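Local coordinates for tetratricopeptide repeat protein (Parabacteroides merdae ATCC 43184, PDB 4R7S) that is of unknown function but, as an array of tetratricopeptide-type helical hairpins, may serve as a scaffold for binding other proteins or peptides, at residues L20-M31 against L43-Q54. Residues are numbered along the deposited sequence; the frame is centred on the assembly and turned at random.
Sequences LVSAEESLKAAM and LLTNLGTIQRRQ. With EDO (1,2-ethanediol), chain H.
Glu24 reaches from helix 20-33 across to Leu47 and Gln51 of the facing helix and to Gln54 near its C-terminal end, and its atoms change partner from apolar to polar along the way. Glu24 CB lies 4.0 Å from Ile50 CG2. Glu24 CG, swung anti to the backbone N (chi1 171°), rests against Leu47 CD1 at 3.7 Å. Beyond it the extended chain brings CD over Gln51 CG and sends one carboxylate oxygen to each of two amides. Gln54 NE2 meets Glu24 OE1 nearly along its C-O axis at 2.8 Å, while its other N-H turns back to Ile50 O. Gln51 NE2 gives Glu24 OE2 an almost straight bond of 3.0 Å (169°) from well above the carboxylate plane. Lys28 NZ reaches Glu24 OE2 on its anti side, tilted slightly to the other face, closing a salt bridge. Lys56 adds a second salt bridge to OE2, and Ser63 of helix 57-68 holds Gln51 OE1.

Beside this polar network the axes of segments 20-31 and 43-52, roughly antiparallel (154°), come within 9.6 Å, and the helices interlock knobs-into-holes. Leu27 enters the hole formed by Leu43, Asn46, Leu47 and Ile50, its CD1 3.5 Å from Ile50 CD1; Ile50 in turn sits among Leu20, Ala23, Glu24 and Leu27. At one end the selenium of Met31 lies on Leu44; at the other, Leu20 CD2 covers one face of the Arg53 guanidinium, off centre.

The contact thus joins successive helices within the tetratricopeptide-repeat region, with helix 2-16 also touching Ala23 and Leu27. Two amides and two lysines around one buried carboxylate probably stabilise its negative charge and restrict its rotation, adding a specific polar tie to an otherwise largely aliphatic interface.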
loop_
_atom_site.group_PDB
_atom_site.type_symbol
_atom_site.label_atom_id
_atom_site.label_comp_id
_atom_site.label_asym_id
_atom_site.label_seq_id
_atom_site.Cartn_x
_atom_site.Cartn_y
_atom_site.Cartn_z
ATOM N N LEU A 20 -11.441 -18.378 6.128
ATOM C CA LEU A 20 -10.206 -18.537 5.361
ATOM C C LEU A 20 -9.410 -19.803 5.736
ATOM O O LEU A 20 -8.713 -20.336 4.870
ATOM C CB LEU A 20 -9.318 -17.303 5.493
ATOM C CG LEU A 20 -9.993 -15.964 5.195
ATOM C CD1 LEU A 20 -9.022 -14.809 5.385
ATOM C CD2 LEU A 20 -10.646 -15.945 3.805
ATOM N N VAL A 21 -9.531 -20.295 6.991
ATOM C CA VAL A 21 -8.803 -21.476 7.477
ATOM C C VAL A 21 -9.320 -22.694 6.728
ATOM O O VAL A 21 -8.528 -23.465 6.173
ATOM C CB VAL A 21 -8.913 -21.630 9.036
ATOM C CG1 VAL A 21 -8.429 -23.006 9.525
ATOM C CG2 VAL A 21 -8.158 -20.507 9.751
ATOM N N SER A 22 -10.655 -22.829 6.670
ATOM C CA SER A 22 -11.293 -23.928 5.968
ATOM C C SER A 22 -11.133 -23.774 4.446
ATOM O O SER A 22 -10.845 -24.767 3.781
ATOM C CB SER A 22 -12.762 -24.018 6.347
ATOM O OG SER A 22 -12.932 -24.233 7.735
ATOM N N ALA A 23 -11.265 -22.554 3.905
ATOM C CA ALA A 23 -11.079 -22.325 2.467
ATOM C C ALA A 23 -9.683 -22.800 2.011
ATOM O O ALA A 23 -9.597 -23.547 1.034
ATOM C CB ALA A 23 -11.289 -20.857 2.124
ATOM N N GLU A 24 -8.621 -22.470 2.801
ATOM C CA GLU A 24 -7.227 -22.895 2.609
ATOM C C GLU A 24 -7.102 -24.420 2.533
ATOM O O GLU A 24 -6.436 -24.938 1.623
ATOM C CB GLU A 24 -6.354 -22.368 3.760
ATOM C CG GLU A 24 -4.941 -22.920 3.766
ATOM C CD GLU A 24 -3.923 -22.057 4.473
ATOM O OE1 GLU A 24 -4.326 -21.002 5.015
ATOM O OE2 GLU A 24 -2.722 -22.425 4.477
ATOM N N GLU A 25 -7.728 -25.131 3.492
ATOM C CA GLU A 25 -7.693 -26.593 3.562
ATOM C C GLU A 25 -8.389 -27.245 2.370
ATOM O O GLU A 25 -7.853 -28.211 1.819
ATOM C CB GLU A 25 -8.306 -27.113 4.875
ATOM C CG GLU A 25 -7.311 -27.869 5.746
ATOM C CD GLU A 25 -6.465 -28.916 5.035
ATOM O OE1 GLU A 25 -7.040 -29.900 4.515
ATOM O OE2 GLU A 25 -5.225 -28.739 4.989
ATOM N N SER A 26 -9.555 -26.705 1.945
ATOM C CA SER A 26 -10.284 -27.221 0.774
ATOM C C SER A 26 -9.406 -27.137 -0.484
ATOM O O SER A 26 -9.323 -28.119 -1.229
ATOM C CB SER A 26 -11.592 -26.463 0.566
ATOM O OG SER A 26 -12.424 -26.642 1.698
ATOM N N LEU A 27 -8.688 -26.005 -0.657
ATOM C CA LEU A 27 -7.776 -25.797 -1.792
ATOM C C LEU A 27 -6.613 -26.792 -1.765
ATOM O O LEU A 27 -6.344 -27.448 -2.779
ATOM C CB LEU A 27 -7.261 -24.350 -1.852
ATOM C CG LEU A 27 -8.295 -23.332 -2.389
ATOM C CD1 LEU A 27 -7.764 -21.942 -2.355
ATOM C CD2 LEU A 27 -8.713 -23.641 -3.790
ATOM N N LYS A 28 -5.980 -26.952 -0.585
ATOM C CA LYS A 28 -4.888 -27.895 -0.361
ATOM C C LYS A 28 -5.349 -29.307 -0.622
ATOM O O LYS A 28 -4.627 -30.071 -1.279
ATOM C CB LYS A 28 -4.351 -27.768 1.056
ATOM C CG LYS A 28 -3.307 -26.674 1.188
ATOM C CD LYS A 28 -2.785 -26.576 2.623
ATOM C CE LYS A 28 -1.964 -25.336 2.831
ATOM N NZ LYS A 28 -1.767 -25.055 4.268
ATOM N N ALA A 29 -6.580 -29.641 -0.170
ATOM C CA ALA A 29 -7.157 -30.968 -0.362
ATOM C C ALA A 29 -7.439 -31.228 -1.846
ATOM O O ALA A 29 -7.133 -32.317 -2.359
ATOM C CB ALA A 29 -8.423 -31.108 0.462
ATOM N N ALA A 30 -8.002 -30.230 -2.544
ATOM C CA ALA A 30 -8.277 -30.358 -3.966
ATOM C C ALA A 30 -6.987 -30.699 -4.710
ATOM O O ALA A 30 -6.960 -31.688 -5.447
ATOM C CB ALA A 30 -8.894 -29.080 -4.511
HETATM N N MSE A 31 -5.890 -29.985 -4.397
HETATM C CA MSE A 31 -4.588 -30.210 -5.033
HETATM C C MSE A 31 -3.910 -31.543 -4.676
HETATM O O MSE A 31 -3.090 -32.030 -5.459
HETATM C CB MSE A 31 -3.670 -29.046 -4.762
HETATM C CG MSE A 31 -4.041 -27.885 -5.644
HETATM SE SE MSE A 31 -2.916 -26.399 -5.400
HETATM C CE MSE A 31 -1.101 -27.361 -5.634
ATOM N N LEU A 43 -5.663 -22.398 -8.558
ATOM C CA LEU A 43 -5.962 -22.746 -7.181
ATOM C C LEU A 43 -4.881 -22.185 -6.279
ATOM O O LEU A 43 -5.204 -21.633 -5.221
ATOM C CB LEU A 43 -6.096 -24.271 -7.002
ATOM C CG LEU A 43 -7.242 -24.949 -7.748
ATOM C CD1 LEU A 43 -7.450 -26.380 -7.228
ATOM C CD2 LEU A 43 -8.531 -24.128 -7.631
ATOM N N LEU A 44 -3.602 -22.268 -6.731
ATOM C CA LEU A 44 -2.452 -21.745 -5.994
ATOM C C LEU A 44 -2.540 -20.222 -5.862
ATOM O O LEU A 44 -2.154 -19.698 -4.824
ATOM C CB LEU A 44 -1.121 -22.168 -6.625
ATOM C CG LEU A 44 -0.758 -23.633 -6.368
ATOM C CD1 LEU A 44 0.055 -24.231 -7.503
ATOM C CD2 LEU A 44 -0.108 -23.833 -5.019
ATOM N N THR A 45 -3.132 -19.528 -6.851
ATOM C CA THR A 45 -3.289 -18.067 -6.810
ATOM C C THR A 45 -4.257 -17.708 -5.681
ATOM O O THR A 45 -3.881 -16.899 -4.826
ATOM C CB THR A 45 -3.701 -17.478 -8.176
ATOM O OG1 THR A 45 -2.864 -18.010 -9.202
ATOM C CG2 THR A 45 -3.565 -15.987 -8.217
ATOM N N ASN A 46 -5.468 -18.342 -5.661
ATOM C CA ASN A 46 -6.511 -18.183 -4.633
ATOM C C ASN A 46 -5.950 -18.488 -3.249
ATOM O O ASN A 46 -6.130 -17.688 -2.334
ATOM C CB ASN A 46 -7.711 -19.113 -4.900
ATOM C CG ASN A 46 -8.482 -18.891 -6.183
ATOM O OD1 ASN A 46 -8.640 -17.757 -6.672
ATOM N ND2 ASN A 46 -9.047 -19.991 -6.707
ATOM N N LEU A 47 -5.227 -19.613 -3.116
ATOM C CA LEU A 47 -4.580 -20.053 -1.874
ATOM C C LEU A 47 -3.627 -18.958 -1.376
ATOM O O LEU A 47 -3.724 -18.559 -0.219
ATOM C CB LEU A 47 -3.850 -21.400 -2.069
ATOM C CG LEU A 47 -3.110 -21.988 -0.862
ATOM C CD1 LEU A 47 -4.067 -22.447 0.236
ATOM C CD2 LEU A 47 -2.247 -23.173 -1.277
ATOM N N GLY A 48 -2.787 -18.436 -2.267
ATOM C CA GLY A 48 -1.865 -17.356 -1.942
ATOM C C GLY A 48 -2.574 -16.167 -1.322
ATOM O O GLY A 48 -2.144 -15.684 -0.275
ATOM N N THR A 49 -3.693 -15.720 -1.940
ATOM C CA THR A 49 -4.481 -14.587 -1.459
ATOM C C THR A 49 -5.155 -14.902 -0.114
ATOM O O THR A 49 -5.124 -14.047 0.782
ATOM C CB THR A 49 -5.487 -14.138 -2.506
ATOM O OG1 THR A 49 -4.860 -14.174 -3.783
ATOM C CG2 THR A 49 -5.937 -12.727 -2.274
ATOM N N ILE A 50 -5.735 -16.121 0.030
ATOM C CA ILE A 50 -6.376 -16.612 1.260
ATOM C C ILE A 50 -5.333 -16.644 2.413
ATOM O O ILE A 50 -5.635 -16.208 3.529
ATOM C CB ILE A 50 -7.010 -18.003 1.006
ATOM C CG1 ILE A 50 -8.269 -17.871 0.132
ATOM C CG2 ILE A 50 -7.305 -18.751 2.309
ATOM C CD1 ILE A 50 -8.678 -19.123 -0.536
ATOM N N GLN A 51 -4.114 -17.133 2.110
ATOM C CA GLN A 51 -2.994 -17.207 3.039
ATOM C C GLN A 51 -2.520 -15.809 3.437
ATOM O O GLN A 51 -2.236 -15.584 4.611
ATOM C CB GLN A 51 -1.829 -18.021 2.451
ATOM C CG GLN A 51 -2.148 -19.509 2.358
ATOM C CD GLN A 51 -0.999 -20.303 1.795
ATOM O OE1 GLN A 51 -0.338 -19.899 0.839
ATOM N NE2 GLN A 51 -0.739 -21.461 2.373
ATOM N N ARG A 52 -2.458 -14.874 2.473
ATOM C CA ARG A 52 -2.044 -13.486 2.719
ATOM C C ARG A 52 -3.057 -12.774 3.636
ATOM O O ARG A 52 -2.646 -12.072 4.555
ATOM C CB ARG A 52 -1.889 -12.715 1.392
ATOM C CG ARG A 52 -1.204 -11.361 1.549
ATOM C CD ARG A 52 -1.400 -10.479 0.332
ATOM N NE ARG A 52 -0.616 -9.252 0.466
ATOM C CZ ARG A 52 -0.515 -8.300 -0.455
ATOM N NH1 ARG A 52 -1.154 -8.416 -1.612
ATOM N NH2 ARG A 52 0.220 -7.224 -0.225
ATOM N N ARG A 53 -4.371 -12.979 3.395
ATOM C CA ARG A 53 -5.446 -12.384 4.188
ATOM C C ARG A 53 -5.497 -12.955 5.626
ATOM O O ARG A 53 -6.254 -12.447 6.450
ATOM C CB ARG A 53 -6.789 -12.572 3.492
ATOM C CG ARG A 53 -7.023 -11.629 2.313
ATOM C CD ARG A 53 -8.317 -11.955 1.606
ATOM N NE ARG A 53 -9.470 -11.852 2.500
ATOM C CZ ARG A 53 -10.658 -12.406 2.274
ATOM N NH1 ARG A 53 -10.864 -13.136 1.183
ATOM N NH2 ARG A 53 -11.644 -12.250 3.146
ATOM N N GLN A 54 -4.680 -13.981 5.921
ATOM C CA GLN A 54 -4.539 -14.593 7.239
ATOM C C GLN A 54 -3.265 -14.116 7.933
ATOM O O GLN A 54 -3.054 -14.421 9.119
ATOM C CB GLN A 54 -4.503 -16.112 7.122
ATOM C CG GLN A 54 -5.872 -16.763 7.156
ATOM C CD GLN A 54 -5.717 -18.248 6.943
ATOM O OE1 GLN A 54 -5.544 -19.032 7.889
ATOM N NE2 GLN A 54 -5.679 -18.651 5.688
HETATM C C1 EDO H . -7.544 -11.596 -5.518
HETATM O O1 EDO H . -6.919 -10.378 -5.097
HETATM C C2 EDO H . -6.521 -12.543 -6.217
HETATM O O2 EDO H . -6.670 -13.877 -5.736
#